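Local coordinates for protein adenosyl-chloride synthase (Thermotoga maritima, PDB 2ZBV) that binds adenosine and probably acts on S-adenosyl-L-methionine, as a SAM hydrolase or SAM-dependent halogenase, at residues D190-K194 with L195-F199; V205-G208 with R209-F212. All coordinates share one frame; numbering follows the deposited sequence.

Contact 1. Residues D190-K194 with L195-F199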
loop_
_atom_site.group_PDB
_atom_site.type_symbol
_atom_site.label_atom_id
_atom_site.label_comp_id
_atom_site.label_asym_id
_atom_site.label_seq_id
_atom_site.Cartn_x
_atom_site.Cartn_y
_atom_site.Cartn_z
ATOM N N ASP A 190 10.716 29.794 3.043
ATOM C CA ASP A 190 11.739 30.801 3.330
ATOM C C ASP A 190 11.609 31.943 2.330
ATOM O O ASP A 190 11.696 33.114 2.694
ATOM C CB ASP A 190 13.145 30.202 3.224
ATOM C CG ASP A 190 13.504 29.345 4.417
ATOM O OD1 ASP A 190 13.284 29.800 5.561
ATOM O OD2 ASP A 190 14.015 28.222 4.214
ATOM N N LEU A 191 11.405 31.591 1.065
ATOM C CA LEU A 191 11.239 32.587 0.017
ATOM C C LEU A 191 10.021 33.437 0.373
ATOM O O LEU A 191 10.046 34.666 0.273
ATOM C CB LEU A 191 11.013 31.902 -1.333
ATOM C CG LEU A 191 10.929 32.842 -2.536
ATOM C CD1 LEU A 191 12.309 33.421 -2.805
ATOM C CD2 LEU A 191 10.427 32.096 -3.757
ATOM N N PHE A 192 8.954 32.764 0.791
ATOM C CA PHE A 192 7.718 33.433 1.179
ATOM C C PHE A 192 7.968 34.365 2.360
ATOM O O PHE A 192 7.372 35.436 2.455
ATOM C CB PHE A 192 6.658 32.386 1.543
ATOM C CG PHE A 192 5.403 32.964 2.140
ATOM C CD1 PHE A 192 5.117 32.788 3.486
ATOM C CD2 PHE A 192 4.497 33.665 1.350
ATOM C CE1 PHE A 192 3.945 33.303 4.041
ATOM C CE2 PHE A 192 3.324 34.183 1.893
ATOM C CZ PHE A 192 3.047 34.001 3.242
ATOM N N LEU A 193 8.860 33.959 3.252
ATOM C CA LEU A 193 9.176 34.762 4.423
ATOM C C LEU A 193 9.924 36.046 4.091
ATOM O O LEU A 193 10.174 36.864 4.976
ATOM C CB LEU A 193 9.990 33.941 5.424
ATOM C CG LEU A 193 9.214 32.850 6.166
ATOM C CD1 LEU A 193 10.154 32.077 7.079
ATOM C CD2 LEU A 193 8.086 33.488 6.968
ATOM N N LYS A 194 10.285 36.222 2.822
ATOM C CA LYS A 194 10.992 37.427 2.401
ATOM C C LYS A 194 10.010 38.524 2.015
ATOM O O LYS A 194 10.412 39.638 1.681
ATOM C CB LYS A 194 11.933 37.119 1.233
ATOM C CG LYS A 194 13.176 36.373 1.675
ATOM C CD LYS A 194 14.035 35.919 0.513
ATOM C CE LYS A 194 15.272 35.189 1.028
ATOM N NZ LYS A 194 16.016 34.504 -0.060
ATOM N N LEU A 195 8.723 38.197 2.058
ATOM C CA LEU A 195 7.675 39.160 1.740
ATOM C C LEU A 195 7.327 39.898 3.025
ATOM O O LEU A 195 6.321 40.606 3.094
ATOM C CB LEU A 195 6.420 38.451 1.217
ATOM C CG LEU A 195 6.452 37.772 -0.153
ATOM C CD1 LEU A 195 5.106 37.110 -0.409
ATOM C CD2 LEU A 195 6.758 38.793 -1.240
ATOM N N SER A 196 8.167 39.721 4.038
ATOM C CA SER A 196 7.954 40.343 5.337
ATOM C C SER A 196 6.547 40.030 5.843
ATOM O O SER A 196 5.735 40.925 6.081
ATOM C CB SER A 196 8.165 41.861 5.260
ATOM O OG SER A 196 7.172 42.491 4.468
ATOM N N VAL A 197 6.269 38.739 5.977
ATOM C CA VAL A 197 4.990 38.259 6.479
ATOM C C VAL A 197 5.334 37.413 7.688
ATOM O O VAL A 197 6.461 36.942 7.823
ATOM C CB VAL A 197 4.256 37.372 5.454
ATOM C CG1 VAL A 197 3.810 38.202 4.271
ATOM C CG2 VAL A 197 5.167 36.251 4.996
ATOM N N ASP A 198 4.370 37.216 8.570
ATOM C CA ASP A 198 4.627 36.430 9.756
ATOM C C ASP A 198 3.371 35.685 10.171
ATOM O O ASP A 198 2.282 35.955 9.668
ATOM C CB ASP A 198 5.103 37.350 10.883
ATOM C CG ASP A 198 5.427 36.596 12.159
ATOM O OD1 ASP A 198 6.249 35.653 12.104
ATOM O OD2 ASP A 198 4.860 36.953 13.218
ATOM N N PHE A 199 3.531 34.730 11.074
ATOM C CA PHE A 199 2.399 33.976 11.562
ATOM C C PHE A 199 1.419 34.974 12.175
ATOM O O PHE A 199 1.824 35.918 12.852
ATOM C CB PHE A 199 2.877 32.951 12.587
ATOM C CG PHE A 199 3.761 31.889 11.998
ATOM C CD1 PHE A 199 3.244 30.962 11.099
ATOM C CD2 PHE A 199 5.120 31.845 12.301
ATOM C CE1 PHE A 199 4.063 30.006 10.507
ATOM C CE2 PHE A 199 5.953 30.893 11.714
ATOM C CZ PHE A 199 5.421 29.970 10.812
#

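Contact 2. Residues V205-G208 with R209-F212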
loop_
_atom_site.group_PDB
_atom_site.type_symbol
_atom_site.label_atom_id
_atom_site.label_comp_id
_atom_site.label_asym_id
_atom_site.label_seq_id
_atom_site.Cartn_x
_atom_site.Cartn_y
_atom_site.Cartn_z
ATOM N N VAL A 205 -4.475 34.392 -1.459
ATOM C CA VAL A 205 -4.075 33.283 -2.302
ATOM C C VAL A 205 -4.868 33.404 -3.590
ATOM O O VAL A 205 -6.100 33.412 -3.569
ATOM C CB VAL A 205 -4.391 31.934 -1.628
ATOM C CG1 VAL A 205 -3.990 30.787 -2.543
ATOM C CG2 VAL A 205 -3.660 31.837 -0.295
ATOM N N ARG A 206 -4.168 33.512 -4.712
ATOM C CA ARG A 206 -4.852 33.646 -5.987
ATOM C C ARG A 206 -4.671 32.429 -6.884
ATOM O O ARG A 206 -3.549 32.058 -7.229
ATOM C CB ARG A 206 -4.367 34.900 -6.722
ATOM C CG ARG A 206 -5.339 35.384 -7.790
ATOM C CD ARG A 206 -4.767 36.524 -8.617
ATOM N NE ARG A 206 -3.595 36.098 -9.376
ATOM C CZ ARG A 206 -3.024 36.815 -10.338
ATOM N NH1 ARG A 206 -3.521 38.002 -10.667
ATOM N NH2 ARG A 206 -1.955 36.347 -10.973
ATOM N N VAL A 207 -5.787 31.806 -7.248
ATOM C CA VAL A 207 -5.779 30.643 -8.129
ATOM C C VAL A 207 -6.638 31.004 -9.332
ATOM O O VAL A 207 -7.840 31.234 -9.198
ATOM C CB VAL A 207 -6.370 29.380 -7.435
ATOM C CG1 VAL A 207 -5.437 28.895 -6.347
ATOM C CG2 VAL A 207 -7.733 29.693 -6.845
ATOM N N GLY A 208 -6.015 31.073 -10.503
ATOM C CA GLY A 208 -6.749 31.429 -11.703
ATOM C C GLY A 208 -7.404 32.793 -11.577
ATOM O O GLY A 208 -6.722 33.814 -11.499
ATOM N N ARG A 209 -8.732 32.808 -11.542
ATOM C CA ARG A 209 -9.494 34.049 -11.432
ATOM C C ARG A 209 -10.030 34.284 -10.022
ATOM O O ARG A 209 -10.654 35.310 -9.755
ATOM C CB ARG A 209 -10.673 34.022 -12.405
ATOM C CG ARG A 209 -10.288 33.868 -13.871
ATOM C CD ARG A 209 -9.660 35.138 -14.424
ATOM N NE ARG A 209 -9.490 35.073 -15.873
ATOM C CZ ARG A 209 -9.061 36.085 -16.623
ATOM N NH1 ARG A 209 -8.756 37.249 -16.062
ATOM N NH2 ARG A 209 -8.940 35.934 -17.936
ATOM N N LYS A 210 -9.791 33.332 -9.124
ATOM C CA LYS A 210 -10.275 33.443 -7.756
ATOM C C LYS A 210 -9.225 34.002 -6.814
ATOM O O LYS A 210 -8.025 33.902 -7.064
ATOM C CB LYS A 210 -10.688 32.074 -7.216
ATOM C CG LYS A 210 -11.594 31.264 -8.104
ATOM C CD LYS A 210 -11.785 29.885 -7.505
ATOM C CE LYS A 210 -12.486 28.955 -8.470
ATOM N NZ LYS A 210 -12.650 27.595 -7.888
ATOM N N GLU A 211 -9.694 34.574 -5.714
ATOM C CA GLU A 211 -8.806 35.113 -4.697
ATOM C C GLU A 211 -9.410 34.808 -3.335
ATOM O O GLU A 211 -10.583 35.092 -3.083
ATOM C CB GLU A 211 -8.620 36.620 -4.862
ATOM C CG GLU A 211 -7.571 37.193 -3.921
ATOM C CD GLU A 211 -7.367 38.685 -4.108
ATOM O OE1 GLU A 211 -8.349 39.441 -3.942
ATOM O OE2 GLU A 211 -6.227 39.100 -4.418
ATOM N N PHE A 212 -8.600 34.211 -2.468
ATOM C CA PHE A 212 -9.036 33.846 -1.127
ATOM C C PHE A 212 -8.141 34.515 -0.105
ATOM O O PHE A 212 -6.981 34.824 -0.386
ATOM C CB PHE A 212 -8.898 32.342 -0.900
ATOM C CG PHE A 212 -9.635 31.492 -1.886
ATOM C CD1 PHE A 212 -10.835 30.888 -1.536
ATOM C CD2 PHE A 212 -9.106 31.252 -3.150
ATOM C CE1 PHE A 212 -11.500 30.054 -2.431
ATOM C CE2 PHE A 212 -9.764 30.417 -4.051
ATOM C CZ PHE A 212 -10.961 29.819 -3.689
#

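Contact 1. Residues D190-K194 with L195-F199
V197 lays its CG2 methyl over one face of the F192 ring, a CH-pi contact made in the loop that follows a short helix. CG2 stands 3.7 Å from the ring centroid, 28° off the ring normal. It is displaced toward the rim, V197 CG2 meeting F192 CE1 at 3.3 Å. The F192 ring can reach the residues after the helix because chi1 (172°) swings CG to the side remote from the backbone N.

Apolar contacts extend this patch. L195 CD1 approaches F192 CD2 obliquely at 3.9 Å, the two side chains crossing at about a right angle. More loosely, L193 CD2 lies 4.5 Å from V197 CG2.

The polar part is mainly backbone. L195 N donates to F192 O at 3.1 Å, nearly straight at 161°, while K194 N bonds to L191 O. Both bonds span three residues, as in a 3-10 turn. S196, at positive phi, then redirects the chain.

In the fold, helix 189-192 passes here into the loop before strand 202-207. F192 and L195 both rest on V170 of strand 169-177, L191 and L195 touch V165 of strand 164-166, and V197 packs on R263.

Contact 2. Residues V205-G208 with R209-F212
This is the closed end of an antiparallel beta hairpin, V205-V207 pairing with K210-F212 at the tip of strands 202-207 and 210-216. The strand axes approach to 4.7 Å with their directions 159° apart. V205 with F212 and V207 with K210 are hydrogen-bonded pairs; R206 with E211, between them, is a non-hydrogen-bonded pair.

In the pair farther from the turn, the bonds from V205 N to F212 O and from F212 N to V205 O are each 2.8 Å and close to straight. Nearer the turn, K210 N donates to V207 O at 2.9 Å, whereas the return bond from V207 N to K210 O is longer, 3.1 Å, and more bent.

V205, V207, K210 and F212 share one face. V207 CG2 meets the edge of the F212 ring near its plane, 3.5 Å from CE2. F212 chi1 (-57°) sets CG opposite its own carbonyl carbon and brings CD2 to 3.7 Å from V205 O. V205 and V207 also pack on I259 of strand 258-262, and F212 on L228. On the other face, R206 CG passes 3.2 Å from K210 O; the guanidinium continues to a salt bridge with E260, while E211 pairs with R204.

Four backbone bonds and the type II' turn from V207 to K210, with G208 at positive phi, define a two-residue beta hairpin.

In the fold
Contacts 1 and 2 follow in series within the C-terminal domain: helix 189-192 and its exit loop lead into strand 202-207, whose far end turns over in the hairpin. Their centres are about 19 Å apart and their nearest atoms about 8 Å, without touching. Contact 1 packs against the mixed sheet of which contact 2 is a part: contact 1 rests on strands 164-166 and 169-177, and contact 2 packs on strands 228-232 and 258-262; strand 258-262 pairs with both 169-177 and 202-207. Contact 1 is remote from the adenosine-binding residues. Contact 2 comes closer, the F212 side chain being about 8 Å from that of V242, which binds adenosine.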